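Local coordinates for protein monovalent Na+/H+ antiporter subunit A (Dietzia sp. DQ12-45-1b, PDB 7D3U) that probably exchanges sodium ions for protons across the cell membrane, as one subunit of the multi-subunit Mrp antiporter complex, at residues 272-283 against 404-415; 661-669 against 908-916. One frame throughout, in Å; residues are numbered along the deposited sequence.

Interaction 1. Residues 272-283 against 404-415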
ATOM      1  N   MET B 272     -34.674  35.974   8.032  1.00 83.03           N
ATOM      2  CA  MET B 272     -35.186  36.915   9.019  1.00 83.03           C
ATOM      3  C   MET B 272     -34.561  36.693  10.390  1.00 83.03           C
ATOM      4  O   MET B 272     -34.260  37.665  11.097  1.00 83.03           O
ATOM      5  CB  MET B 272     -36.704  36.822   9.099  1.00 83.03           C
ATOM      6  CG  MET B 272     -37.383  37.667   8.055  1.00 83.03           C
ATOM      7  SD  MET B 272     -36.731  39.343   7.993  1.00 83.03           S
ATOM      8  CE  MET B 272     -37.099  39.905   9.650  1.00 83.03           C
ATOM      9  N   THR B 273     -34.349  35.435  10.785  1.00 82.79           N
ATOM     10  CA  THR B 273     -33.635  35.181  12.030  1.00 82.79           C
ATOM     11  C   THR B 273     -32.242  35.788  11.986  1.00 82.79           C
ATOM     12  O   THR B 273     -31.807  36.435  12.945  1.00 82.79           O
ATOM     13  CB  THR B 273     -33.555  33.682  12.310  1.00 82.79           C
ATOM     14  OG1 THR B 273     -33.036  33.003  11.161  1.00 82.79           O
ATOM     15  CG2 THR B 273     -34.925  33.130  12.668  1.00 82.79           C
ATOM     16  N   THR B 274     -31.528  35.612  10.870  1.00 81.76           N
ATOM     17  CA  THR B 274     -30.185  36.171  10.807  1.00 81.76           C
ATOM     18  C   THR B 274     -30.214  37.686  10.650  1.00 81.76           C
ATOM     19  O   THR B 274     -29.299  38.361  11.117  1.00 81.76           O
ATOM     20  CB  THR B 274     -29.374  35.529   9.679  1.00 81.76           C
ATOM     21  OG1 THR B 274     -28.009  35.943   9.782  1.00 81.76           O
ATOM     22  CG2 THR B 274     -29.903  35.943   8.337  1.00 81.76           C
ATOM     23  N   ALA B 275     -31.274  38.249  10.065  1.00 81.90           N
ATOM     24  CA  ALA B 275     -31.390  39.700  10.012  1.00 81.90           C
ATOM     25  C   ALA B 275     -31.539  40.280  11.411  1.00 81.90           C
ATOM     26  O   ALA B 275     -30.825  41.217  11.788  1.00 81.90           O
ATOM     27  CB  ALA B 275     -32.569  40.103   9.130  1.00 81.90           C
ATOM     28  N   VAL B 276     -32.452  39.717  12.204  1.00 83.44           N
ATOM     29  CA  VAL B 276     -32.656  40.209  13.566  1.00 83.44           C
ATOM     30  C   VAL B 276     -31.400  39.994  14.404  1.00 83.44           C
ATOM     31  O   VAL B 276     -30.925  40.909  15.088  1.00 83.44           O
ATOM     32  CB  VAL B 276     -33.882  39.540  14.207  1.00 83.44           C
ATOM     33  CG1 VAL B 276     -34.130  40.116  15.586  1.00 83.44           C
ATOM     34  CG2 VAL B 276     -35.101  39.736  13.334  1.00 83.44           C
ATOM     35  N   LEU B 277     -30.841  38.785  14.363  1.00 85.26           N
ATOM     36  CA  LEU B 277     -29.669  38.455  15.162  1.00 85.26           C
ATOM     37  C   LEU B 277     -28.366  38.930  14.535  1.00 85.26           C
ATOM     38  O   LEU B 277     -27.293  38.566  15.019  1.00 85.26           O
ATOM     39  CB  LEU B 277     -29.611  36.946  15.407  1.00 85.26           C
ATOM     40  CG  LEU B 277     -30.843  36.348  16.089  1.00 85.26           C
ATOM     41  CD1 LEU B 277     -30.647  34.865  16.344  1.00 85.26           C
ATOM     42  CD2 LEU B 277     -31.151  37.083  17.380  1.00 85.26           C
ATOM     43  N   GLY B 278     -28.424  39.697  13.456  1.00 85.22           N
ATOM     44  CA  GLY B 278     -27.247  40.383  12.981  1.00 85.22           C
ATOM     45  C   GLY B 278     -27.349  41.847  13.326  1.00 85.22           C
ATOM     46  O   GLY B 278     -26.367  42.463  13.740  1.00 85.22           O
ATOM     47  N   ALA B 279     -28.553  42.406  13.192  1.00 86.89           N
ATOM     48  CA  ALA B 279     -28.763  43.790  13.595  1.00 86.89           C
ATOM     49  C   ALA B 279     -28.556  43.965  15.094  1.00 86.89           C
ATOM     50  O   ALA B 279     -27.927  44.936  15.531  1.00 86.89           O
ATOM     51  CB  ALA B 279     -30.160  44.245  13.180  1.00 86.89           C
ATOM     52  N   VAL B 280     -29.045  43.018  15.899  1.00 90.05           N
ATOM     53  CA  VAL B 280     -28.886  43.120  17.348  1.00 90.05           C
ATOM     54  C   VAL B 280     -27.412  43.037  17.734  1.00 90.05           C
ATOM     55  O   VAL B 280     -26.906  43.860  18.507  1.00 90.05           O
ATOM     56  CB  VAL B 280     -29.717  42.033  18.051  1.00 90.05           C
ATOM     57  CG1 VAL B 280     -29.247  41.842  19.479  1.00 90.05           C
ATOM     58  CG2 VAL B 280     -31.190  42.393  18.016  1.00 90.05           C
ATOM     59  N   PHE B 281     -26.700  42.045  17.201  1.00 93.51           N
ATOM     60  CA  PHE B 281     -25.294  41.879  17.550  1.00 93.51           C
ATOM     61  C   PHE B 281     -24.413  42.973  16.960  1.00 93.51           C
ATOM     62  O   PHE B 281     -23.321  43.215  17.484  1.00 93.51           O
ATOM     63  CB  PHE B 281     -24.807  40.502  17.109  1.00 93.51           C
ATOM     64  CG  PHE B 281     -25.254  39.394  18.014  1.00 93.51           C
ATOM     65  CD1 PHE B 281     -26.470  38.773  17.819  1.00 93.51           C
ATOM     66  CD2 PHE B 281     -24.465  38.984  19.072  1.00 93.51           C
ATOM     67  CE1 PHE B 281     -26.889  37.755  18.650  1.00 93.51           C
ATOM     68  CE2 PHE B 281     -24.882  37.969  19.912  1.00 93.51           C
ATOM     69  CZ  PHE B 281     -26.094  37.352  19.696  1.00 93.51           C
ATOM     70  N   ALA B 282     -24.851  43.637  15.889  1.00 90.59           N
ATOM     71  CA  ALA B 282     -24.147  44.831  15.439  1.00 90.59           C
ATOM     72  C   ALA B 282     -24.419  45.998  16.375  1.00 90.59           C
ATOM     73  O   ALA B 282     -23.539  46.833  16.610  1.00 90.59           O
ATOM     74  CB  ALA B 282     -24.558  45.180  14.011  1.00 90.59           C
ATOM     75  N   MET B 283     -25.636  46.072  16.911  1.00 95.00           N
ATOM     76  CA  MET B 283     -25.951  47.080  17.915  1.00 95.00           C
ATOM     77  C   MET B 283     -25.109  46.888  19.171  1.00 95.00           C
ATOM     78  O   MET B 283     -24.740  47.863  19.836  1.00 95.00           O
ATOM     79  CB  MET B 283     -27.438  47.018  18.251  1.00 95.00           C
ATOM     80  CG  MET B 283     -28.004  48.274  18.862  1.00 95.00           C
ATOM     81  SD  MET B 283     -29.722  48.020  19.327  1.00 95.00           S
ATOM     82  CE  MET B 283     -29.542  46.726  20.550  1.00 95.00           C
ATOM     83  N   LEU B 404     -44.290  38.746   8.785  1.00 86.38           N
ATOM     84  CA  LEU B 404     -42.978  38.964   8.193  1.00 86.38           C
ATOM     85  C   LEU B 404     -42.643  40.448   8.147  1.00 86.38           C
ATOM     86  O   LEU B 404     -41.496  40.842   8.389  1.00 86.38           O
ATOM     87  CB  LEU B 404     -42.925  38.361   6.792  1.00 86.38           C
ATOM     88  CG  LEU B 404     -41.514  38.351   6.223  1.00 86.38           C
ATOM     89  CD1 LEU B 404     -40.672  37.463   7.093  1.00 86.38           C
ATOM     90  CD2 LEU B 404     -41.494  37.871   4.790  1.00 86.38           C
ATOM     91  N   GLY B 405     -43.634  41.288   7.847  1.00 88.57           N
ATOM     92  CA  GLY B 405     -43.405  42.721   7.866  1.00 88.57           C
ATOM     93  C   GLY B 405     -43.129  43.247   9.261  1.00 88.57           C
ATOM     94  O   GLY B 405     -42.265  44.106   9.450  1.00 88.57           O
ATOM     95  N   ALA B 406     -43.855  42.738  10.257  1.00 87.84           N
ATOM     96  CA  ALA B 406     -43.631  43.161  11.635  1.00 87.84           C
ATOM     97  C   ALA B 406     -42.312  42.645  12.192  1.00 87.84           C
ATOM     98  O   ALA B 406     -41.831  43.171  13.200  1.00 87.84           O
ATOM     99  CB  ALA B 406     -44.785  42.701  12.522  1.00 87.84           C
ATOM    100  N   LEU B 407     -41.730  41.617  11.576  1.00 88.06           N
ATOM    101  CA  LEU B 407     -40.384  41.196  11.956  1.00 88.06           C
ATOM    102  C   LEU B 407     -39.325  42.025  11.238  1.00 88.06           C
ATOM    103  O   LEU B 407     -38.306  42.406  11.837  1.00 88.06           O
ATOM    104  CB  LEU B 407     -40.197  39.711  11.652  1.00 88.06           C
ATOM    105  CG  LEU B 407     -39.944  38.813  12.861  1.00 88.06           C
ATOM    106  CD1 LEU B 407     -39.723  37.379  12.419  1.00 88.06           C
ATOM    107  CD2 LEU B 407     -38.761  39.323  13.657  1.00 88.06           C
ATOM    108  N   ALA B 408     -39.547  42.304   9.951  1.00 87.73           N
ATOM    109  CA  ALA B 408     -38.642  43.179   9.218  1.00 87.73           C
ATOM    110  C   ALA B 408     -38.614  44.575   9.819  1.00 87.73           C
ATOM    111  O   ALA B 408     -37.591  45.260   9.736  1.00 87.73           O
ATOM    112  CB  ALA B 408     -39.044  43.240   7.747  1.00 87.73           C
ATOM    113  N   VAL B 409     -39.711  45.008  10.441  1.00 88.42           N
ATOM    114  CA  VAL B 409     -39.714  46.324  11.070  1.00 88.42           C
ATOM    115  C   VAL B 409     -38.827  46.320  12.312  1.00 88.42           C
ATOM    116  O   VAL B 409     -38.130  47.298  12.591  1.00 88.42           O
ATOM    117  CB  VAL B 409     -41.155  46.778  11.374  1.00 88.42           C
ATOM    118  CG1 VAL B 409     -41.188  48.086  12.137  1.00 88.42           C
ATOM    119  CG2 VAL B 409     -41.953  46.901  10.094  1.00 88.42           C
ATOM    120  N   PHE B 410     -38.797  45.206  13.047  1.00 89.73           N
ATOM    121  CA  PHE B 410     -37.870  45.085  14.169  1.00 89.73           C
ATOM    122  C   PHE B 410     -36.430  45.104  13.679  1.00 89.73           C
ATOM    123  O   PHE B 410     -35.573  45.808  14.234  1.00 89.73           O
ATOM    124  CB  PHE B 410     -38.151  43.797  14.941  1.00 89.73           C
ATOM    125  CG  PHE B 410     -39.068  43.976  16.114  1.00 89.73           C
ATOM    126  CD1 PHE B 410     -40.443  43.998  15.941  1.00 89.73           C
ATOM    127  CD2 PHE B 410     -38.557  44.104  17.390  1.00 89.73           C
ATOM    128  CE1 PHE B 410     -41.287  44.155  17.023  1.00 89.73           C
ATOM    129  CE2 PHE B 410     -39.395  44.261  18.476  1.00 89.73           C
ATOM    130  CZ  PHE B 410     -40.761  44.287  18.292  1.00 89.73           C
ATOM    131  N   ALA B 411     -36.148  44.324  12.635  1.00 88.32           N
ATOM    132  CA  ALA B 411     -34.788  44.269  12.110  1.00 88.32           C
ATOM    133  C   ALA B 411     -34.341  45.629  11.584  1.00 88.32           C
ATOM    134  O   ALA B 411     -33.193  46.035  11.789  1.00 88.32           O
ATOM    135  CB  ALA B 411     -34.691  43.203  11.020  1.00 88.32           C
ATOM    136  N   ALA B 412     -35.243  46.366  10.932  1.00 88.39           N
ATOM    137  CA  ALA B 412     -34.884  47.684  10.420  1.00 88.39           C
ATOM    138  C   ALA B 412     -34.756  48.709  11.539  1.00 88.39           C
ATOM    139  O   ALA B 412     -33.938  49.629  11.439  1.00 88.39           O
ATOM    140  CB  ALA B 412     -35.910  48.145   9.387  1.00 88.39           C
ATOM    141  N   THR B 413     -35.543  48.573  12.607  1.00 88.97           N
ATOM    142  CA  THR B 413     -35.330  49.406  13.784  1.00 88.97           C
ATOM    143  C   THR B 413     -33.924  49.215  14.331  1.00 88.97           C
ATOM    144  O   THR B 413     -33.199  50.187  14.579  1.00 88.97           O
ATOM    145  CB  THR B 413     -36.362  49.077  14.858  1.00 88.97           C
ATOM    146  OG1 THR B 413     -37.633  48.828  14.245  1.00 88.97           O
ATOM    147  CG2 THR B 413     -36.481  50.217  15.834  1.00 88.97           C
ATOM    148  N   PHE B 414     -33.520  47.960  14.522  1.00 89.29           N
ATOM    149  CA  PHE B 414     -32.179  47.709  15.036  1.00 89.29           C
ATOM    150  C   PHE B 414     -31.103  48.150  14.047  1.00 89.29           C
ATOM    151  O   PHE B 414     -30.019  48.579  14.466  1.00 89.29           O
ATOM    152  CB  PHE B 414     -32.023  46.233  15.391  1.00 89.29           C
ATOM    153  CG  PHE B 414     -32.817  45.814  16.593  1.00 89.29           C
ATOM    154  CD1 PHE B 414     -32.690  46.492  17.791  1.00 89.29           C
ATOM    155  CD2 PHE B 414     -33.691  44.745  16.526  1.00 89.29           C
ATOM    156  CE1 PHE B 414     -33.418  46.110  18.899  1.00 89.29           C
ATOM    157  CE2 PHE B 414     -34.423  44.360  17.631  1.00 89.29           C
ATOM    158  CZ  PHE B 414     -34.285  45.043  18.818  1.00 89.29           C
ATOM    159  N   THR B 415     -31.383  48.083  12.742  1.00 87.42           N
ATOM    160  CA  THR B 415     -30.376  48.499  11.770  1.00 87.42           C
ATOM    161  C   THR B 415     -30.218  50.017  11.762  1.00 87.42           C
ATOM    162  O   THR B 415     -29.096  50.527  11.650  1.00 87.42           O
ATOM    163  CB  THR B 415     -30.710  47.949  10.375  1.00 87.42           C
ATOM    164  OG1 THR B 415     -29.610  48.188   9.489  1.00 87.42           O
ATOM    165  CG2 THR B 415     -31.943  48.597   9.778  1.00 87.42           C
TER

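Interaction 2. Residues 661-669 against 908-916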
ATOM      1  N   VAL B 661      18.548 -24.619   6.928  1.00 70.02           N
ATOM      2  CA  VAL B 661      19.871 -24.031   7.129  1.00 70.02           C
ATOM      3  C   VAL B 661      19.755 -22.559   7.512  1.00 70.02           C
ATOM      4  O   VAL B 661      20.420 -22.088   8.442  1.00 70.02           O
ATOM      5  CB  VAL B 661      20.737 -24.224   5.871  1.00 70.02           C
ATOM      6  CG1 VAL B 661      21.986 -23.373   5.955  1.00 70.02           C
ATOM      7  CG2 VAL B 661      21.105 -25.683   5.708  1.00 70.02           C
ATOM      8  N   VAL B 662      18.892 -21.814   6.819  1.00 69.85           N
ATOM      9  CA  VAL B 662      18.772 -20.385   7.092  1.00 69.85           C
ATOM     10  C   VAL B 662      18.102 -20.145   8.441  1.00 69.85           C
ATOM     11  O   VAL B 662      18.485 -19.230   9.185  1.00 69.85           O
ATOM     12  CB  VAL B 662      18.020 -19.687   5.946  1.00 69.85           C
ATOM     13  CG1 VAL B 662      17.734 -18.241   6.301  1.00 69.85           C
ATOM     14  CG2 VAL B 662      18.833 -19.760   4.671  1.00 69.85           C
ATOM     15  N   ILE B 663      17.097 -20.954   8.786  1.00 69.71           N
ATOM     16  CA  ILE B 663      16.465 -20.806  10.091  1.00 69.71           C
ATOM     17  C   ILE B 663      17.462 -21.109  11.197  1.00 69.71           C
ATOM     18  O   ILE B 663      17.443 -20.464  12.245  1.00 69.71           O
ATOM     19  CB  ILE B 663      15.208 -21.690  10.199  1.00 69.71           C
ATOM     20  CG1 ILE B 663      14.104 -21.162   9.290  1.00 69.71           C
ATOM     21  CG2 ILE B 663      14.690 -21.702  11.620  1.00 69.71           C
ATOM     22  CD1 ILE B 663      12.783 -21.872   9.462  1.00 69.71           C
ATOM     23  N   VAL B 664      18.369 -22.059  10.978  1.00 71.10           N
ATOM     24  CA  VAL B 664      19.413 -22.308  11.968  1.00 71.10           C
ATOM     25  C   VAL B 664      20.350 -21.110  12.064  1.00 71.10           C
ATOM     26  O   VAL B 664      20.732 -20.684  13.163  1.00 71.10           O
ATOM     27  CB  VAL B 664      20.172 -23.601  11.624  1.00 71.10           C
ATOM     28  CG1 VAL B 664      21.599 -23.542  12.143  1.00 71.10           C
ATOM     29  CG2 VAL B 664      19.444 -24.804  12.194  1.00 71.10           C
ATOM     30  N   LEU B 665      20.727 -20.543  10.914  1.00 71.31           N
ATOM     31  CA  LEU B 665      21.638 -19.403  10.909  1.00 71.31           C
ATOM     32  C   LEU B 665      21.038 -18.190  11.606  1.00 71.31           C
ATOM     33  O   LEU B 665      21.775 -17.370  12.161  1.00 71.31           O
ATOM     34  CB  LEU B 665      22.022 -19.041   9.475  1.00 71.31           C
ATOM     35  CG  LEU B 665      22.975 -19.998   8.768  1.00 71.31           C
ATOM     36  CD1 LEU B 665      23.623 -19.315   7.583  1.00 71.31           C
ATOM     37  CD2 LEU B 665      24.022 -20.495   9.738  1.00 71.31           C
ATOM     38  N   VAL B 666      19.711 -18.052  11.584  1.00 69.47           N
ATOM     39  CA  VAL B 666      19.069 -16.920  12.249  1.00 69.47           C
ATOM     40  C   VAL B 666      18.544 -17.270  13.635  1.00 69.47           C
ATOM     41  O   VAL B 666      18.130 -16.362  14.373  1.00 69.47           O
ATOM     42  CB  VAL B 666      17.919 -16.340  11.399  1.00 69.47           C
ATOM     43  CG1 VAL B 666      18.442 -15.851  10.061  1.00 69.47           C
ATOM     44  CG2 VAL B 666      16.819 -17.363  11.225  1.00 69.47           C
ATOM     45  N   LEU B 667      18.538 -18.547  14.011  1.00 71.09           N
ATOM     46  CA  LEU B 667      18.159 -18.954  15.353  1.00 71.09           C
ATOM     47  C   LEU B 667      19.352 -19.067  16.282  1.00 71.09           C
ATOM     48  O   LEU B 667      19.176 -19.026  17.504  1.00 71.09           O
ATOM     49  CB  LEU B 667      17.426 -20.297  15.317  1.00 71.09           C
ATOM     50  CG  LEU B 667      15.933 -20.262  15.001  1.00 71.09           C
ATOM     51  CD1 LEU B 667      15.295 -21.596  15.322  1.00 71.09           C
ATOM     52  CD2 LEU B 667      15.255 -19.144  15.760  1.00 71.09           C
ATOM     53  N   GLN B 668      20.558 -19.218  15.735  1.00 75.80           N
ATOM     54  CA  GLN B 668      21.747 -19.156  16.574  1.00 75.80           C
ATOM     55  C   GLN B 668      21.946 -17.784  17.206  1.00 75.80           C
ATOM     56  O   GLN B 668      22.840 -17.634  18.044  1.00 75.80           O
ATOM     57  CB  GLN B 668      22.984 -19.536  15.763  1.00 75.80           C
ATOM     58  CG  GLN B 668      23.516 -18.418  14.892  1.00 75.80           C
ATOM     59  CD  GLN B 668      24.570 -18.899  13.924  1.00 75.80           C
ATOM     60  OE1 GLN B 668      24.736 -20.098  13.718  1.00 75.80           O
ATOM     61  NE2 GLN B 668      25.293 -17.963  13.323  1.00 75.80           N
ATOM     62  N   ARG B 669      21.141 -16.789  16.830  1.00 74.45           N
ATOM     63  CA  ARG B 669      21.234 -15.446  17.387  1.00 74.45           C
ATOM     64  C   ARG B 669      20.115 -15.117  18.363  1.00 74.45           C
ATOM     65  O   ARG B 669      20.240 -14.146  19.117  1.00 74.45           O
ATOM     66  CB  ARG B 669      21.221 -14.407  16.262  1.00 74.45           C
ATOM     67  CG  ARG B 669      22.070 -14.781  15.069  1.00 74.45           C
ATOM     68  CD  ARG B 669      21.945 -13.754  13.964  1.00 74.45           C
ATOM     69  NE  ARG B 669      23.250 -13.297  13.506  1.00 74.45           N
ATOM     70  CZ  ARG B 669      24.017 -13.965  12.652  1.00 74.45           C
ATOM     71  NH1 ARG B 669      23.608 -15.123  12.158  1.00 74.45           N
ATOM     72  NH2 ARG B 669      25.193 -13.475  12.291  1.00 74.45           N
ATOM     73  N   ALA B 908      23.031 -15.359   1.156  1.00 73.95           N
ATOM     74  CA  ALA B 908      22.301 -15.655   2.384  1.00 73.95           C
ATOM     75  C   ALA B 908      23.157 -16.416   3.386  1.00 73.95           C
ATOM     76  O   ALA B 908      22.927 -16.312   4.596  1.00 73.95           O
ATOM     77  CB  ALA B 908      21.034 -16.443   2.063  1.00 73.95           C
ATOM     78  N   ILE B 909      24.139 -17.182   2.918  1.00 74.29           N
ATOM     79  CA  ILE B 909      25.005 -17.922   3.831  1.00 74.29           C
ATOM     80  C   ILE B 909      26.172 -17.068   4.310  1.00 74.29           C
ATOM     81  O   ILE B 909      26.572 -17.151   5.473  1.00 74.29           O
ATOM     82  CB  ILE B 909      25.493 -19.223   3.163  1.00 74.29           C
ATOM     83  CG1 ILE B 909      24.318 -20.157   2.888  1.00 74.29           C
ATOM     84  CG2 ILE B 909      26.514 -19.924   4.037  1.00 74.29           C
ATOM     85  CD1 ILE B 909      23.590 -20.587   4.129  1.00 74.29           C
ATOM     86  N   ASP B 910      26.731 -16.225   3.442  1.00 77.46           N
ATOM     87  CA  ASP B 910      27.892 -15.436   3.830  1.00 77.46           C
ATOM     88  C   ASP B 910      27.511 -14.240   4.690  1.00 77.46           C
ATOM     89  O   ASP B 910      28.301 -13.826   5.547  1.00 77.46           O
ATOM     90  CB  ASP B 910      28.646 -14.966   2.587  1.00 77.46           C
ATOM     91  CG  ASP B 910      29.627 -13.854   2.888  1.00 77.46           C
ATOM     92  OD1 ASP B 910      30.525 -14.064   3.728  1.00 77.46           O
ATOM     93  OD2 ASP B 910      29.498 -12.767   2.292  1.00 77.46           O
ATOM     94  N   LYS B 911      26.320 -13.675   4.494  1.00 74.49           N
ATOM     95  CA  LYS B 911      25.937 -12.511   5.284  1.00 74.49           C
ATOM     96  C   LYS B 911      25.394 -12.912   6.651  1.00 74.49           C
ATOM     97  O   LYS B 911      25.677 -12.244   7.651  1.00 74.49           O
ATOM     98  CB  LYS B 911      24.911 -11.676   4.520  1.00 74.49           C
ATOM     99  CG  LYS B 911      25.430 -11.083   3.224  1.00 74.49           C
ATOM    100  CD  LYS B 911      25.860  -9.639   3.406  1.00 74.49           C
ATOM    101  CE  LYS B 911      27.349  -9.533   3.671  1.00 74.49           C
ATOM    102  NZ  LYS B 911      27.808  -8.118   3.681  1.00 74.49           N
ATOM    103  N   LEU B 912      24.618 -13.993   6.715  1.00 74.08           N
ATOM    104  CA  LEU B 912      24.017 -14.425   7.969  1.00 74.08           C
ATOM    105  C   LEU B 912      24.918 -15.345   8.779  1.00 74.08           C
ATOM    106  O   LEU B 912      24.827 -15.359  10.011  1.00 74.08           O
ATOM    107  CB  LEU B 912      22.686 -15.130   7.701  1.00 74.08           C
ATOM    108  CG  LEU B 912      21.496 -14.227   7.381  1.00 74.08           C
ATOM    109  CD1 LEU B 912      20.328 -15.047   6.871  1.00 74.08           C
ATOM    110  CD2 LEU B 912      21.096 -13.431   8.607  1.00 74.08           C
ATOM    111  N   GLY B 913      25.781 -16.117   8.124  1.00 77.94           N
ATOM    112  CA  GLY B 913      26.637 -17.048   8.829  1.00 77.94           C
ATOM    113  C   GLY B 913      27.669 -16.380   9.711  1.00 77.94           C
ATOM    114  O   GLY B 913      28.592 -15.728   9.217  1.00 77.94           O
ATOM    115  N   GLY B 914      27.524 -16.534  11.024  1.00 84.93           N
ATOM    116  CA  GLY B 914      28.471 -15.952  11.950  1.00 84.93           C
ATOM    117  C   GLY B 914      28.384 -14.434  11.993  1.00 84.93           C
ATOM    118  O   GLY B 914      27.437 -13.813  11.508  1.00 84.93           O
ATOM    119  N   ASP B 915      29.412 -13.836  12.594  1.00 91.05           N
ATOM    120  CA  ASP B 915      29.518 -12.385  12.673  1.00 91.05           C
ATOM    121  C   ASP B 915      30.651 -11.857  11.802  1.00 91.05           C
ATOM    122  O   ASP B 915      30.401 -11.085  10.873  1.00 91.05           O
ATOM    123  CB  ASP B 915      29.722 -11.958  14.132  1.00 91.05           C
ATOM    124  CG  ASP B 915      28.475 -12.145  14.973  1.00 91.05           C
ATOM    125  OD1 ASP B 915      27.385 -12.330  14.391  1.00 91.05           O
ATOM    126  OD2 ASP B 915      28.581 -12.106  16.217  1.00 91.05           O
ATOM    127  N   ASP B 916      31.882 -12.284  12.075  1.00 95.04           N
ATOM    128  CA  ASP B 916      33.056 -12.070  11.225  1.00 95.04           C
ATOM    129  C   ASP B 916      33.064 -10.676  10.593  1.00 95.04           C
ATOM    130  O   ASP B 916      33.078 -10.511   9.374  1.00 95.04           O
ATOM    131  CB  ASP B 916      33.145 -13.157  10.157  1.00 95.04           C
ATOM    132  CG  ASP B 916      34.481 -13.171   9.438  1.00 95.04           C
ATOM    133  OD1 ASP B 916      35.297 -12.249   9.643  1.00 95.04           O
ATOM    134  OD2 ASP B 916      34.730 -14.130   8.683  1.00 95.04           O
TER

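Interaction 1. Residues 272-283 against 404-415
M272 enters a hole formed by L404, L407, A408 and A411, a knobs-into-holes fit between two transmembrane helices of the antiporter region that Mrp proteins share with complex I. The segments run nearly parallel, their axes 22° apart and 8.4 Å at closest approach. The methionine chain leaves with CG opposite its own carbonyl carbon (chi1 -85°) and bends again at both later torsions, which brings M272 CE onto the backbone of the other helix, 3.4 Å from A408 N. Nearer the root of the same side chain, CG meets the CD1 branch of L404, the two chains slanting past one another. One turn on, V276 and L407 cross at about a right angle, methyl CG2 against methyl CD2 at 3.7 Å.

Small residues set the spacing in the middle. A275 and V276 both turn a methyl to A411 CB, and the V276 and A411 CA atoms lie only 4.8 Å apart. A279 CB then packs against F414 CB, at the root of the ring. The side chains that meet are all apolar. L407 lies on the surface, but neighbouring helices cover much of the contact: F302 of helix 288-308 packs on A411, F388 and M391 of helix 379-391 on A408, and L519 of helix 504-520 on M283.

At the far end F414 is flanked by two side chains of different character. V280 lies alongside it, pointing the same way, and lays a methyl over one face as a CH-pi contact. M283 instead crosses the ring obliquely in a Met-aromatic contact, its chain extended until the last torsion, where it bends; SD lies 4.9 Å from the ring centroid. The V280 CG2 methyl stands 3.9 Å from that centroid, 16° off the ring normal.

Interaction 2. Residues 661-669 against 908-916
R669 reaches across to backbone carbonyls at the C-terminal end of the other helix, L912 O and G914 O. Its NH1 donates to L912 O, and its NH2 to G914 O and, weakly, to L912 O; the two carbonyls lie near the guanidinium plane, at its edge. The NH1-L912 O and NH2-G914 O bonds are modelled so short that their exact lengths are doubtful. R669 NH2 also makes a salt bridge to D915, its hydrogen bond to OD1 weak at 3.2 Å and oblique to the guanidinium group. Within its own segment NH1 bonds to L665 O at 2.9 Å, almost in the guanidinium plane, which helps fix the rotation of the group. The chain gets there by bending at chi3 (129°). With an alanine in its place, the L912 and G914 carbonyls would probably lose these donors, and D915 OD1 its positively charged partner.

Behind this polar group the C-terminal parts of two transmembrane helices, 646-667 from the MbhD-like region and 890-912 from the MnhB-like region, run almost parallel, 8° apart. Their axes stand 10.4 Å from each other, a gap bridged by branched side chains. I909 CD1 receives L665 CD1 and V661 CG1, each at 3.7 Å, and both of those side chains cross it at about a right angle. L912 slants past V666, with CD1 3.8 Å from V666 CG1.

Further out, L766 O accepts from R669 NE, and D841 OD2 accepts from D915 N. Y835 of helix 821-837 packs on L665 and I909. L87 of subunit C lies against V662, and V88 of the same neighbouring subunit against L912.

In the fold
Following the chain from the N terminus, interaction 1 comes first: helix 261-284 leads through four further helices to helix 402-423, and their contact closes a loop of 120 residues within the antiporter-like transmembrane region. The chain then runs on through many further helices, 504-520 among them, before helix 646-667 opens interaction 2, which closes only when helix 890-912 returns, a span of 238 residues joining the MbhD-like and MnhB-like regions. The two loops follow in series, neither nested nor crossed. The centres of interactions 1 and 2 are 83 Å apart. They lie on opposite sides of the chain's centre, and only interaction 2 is also packed by subunits C and F.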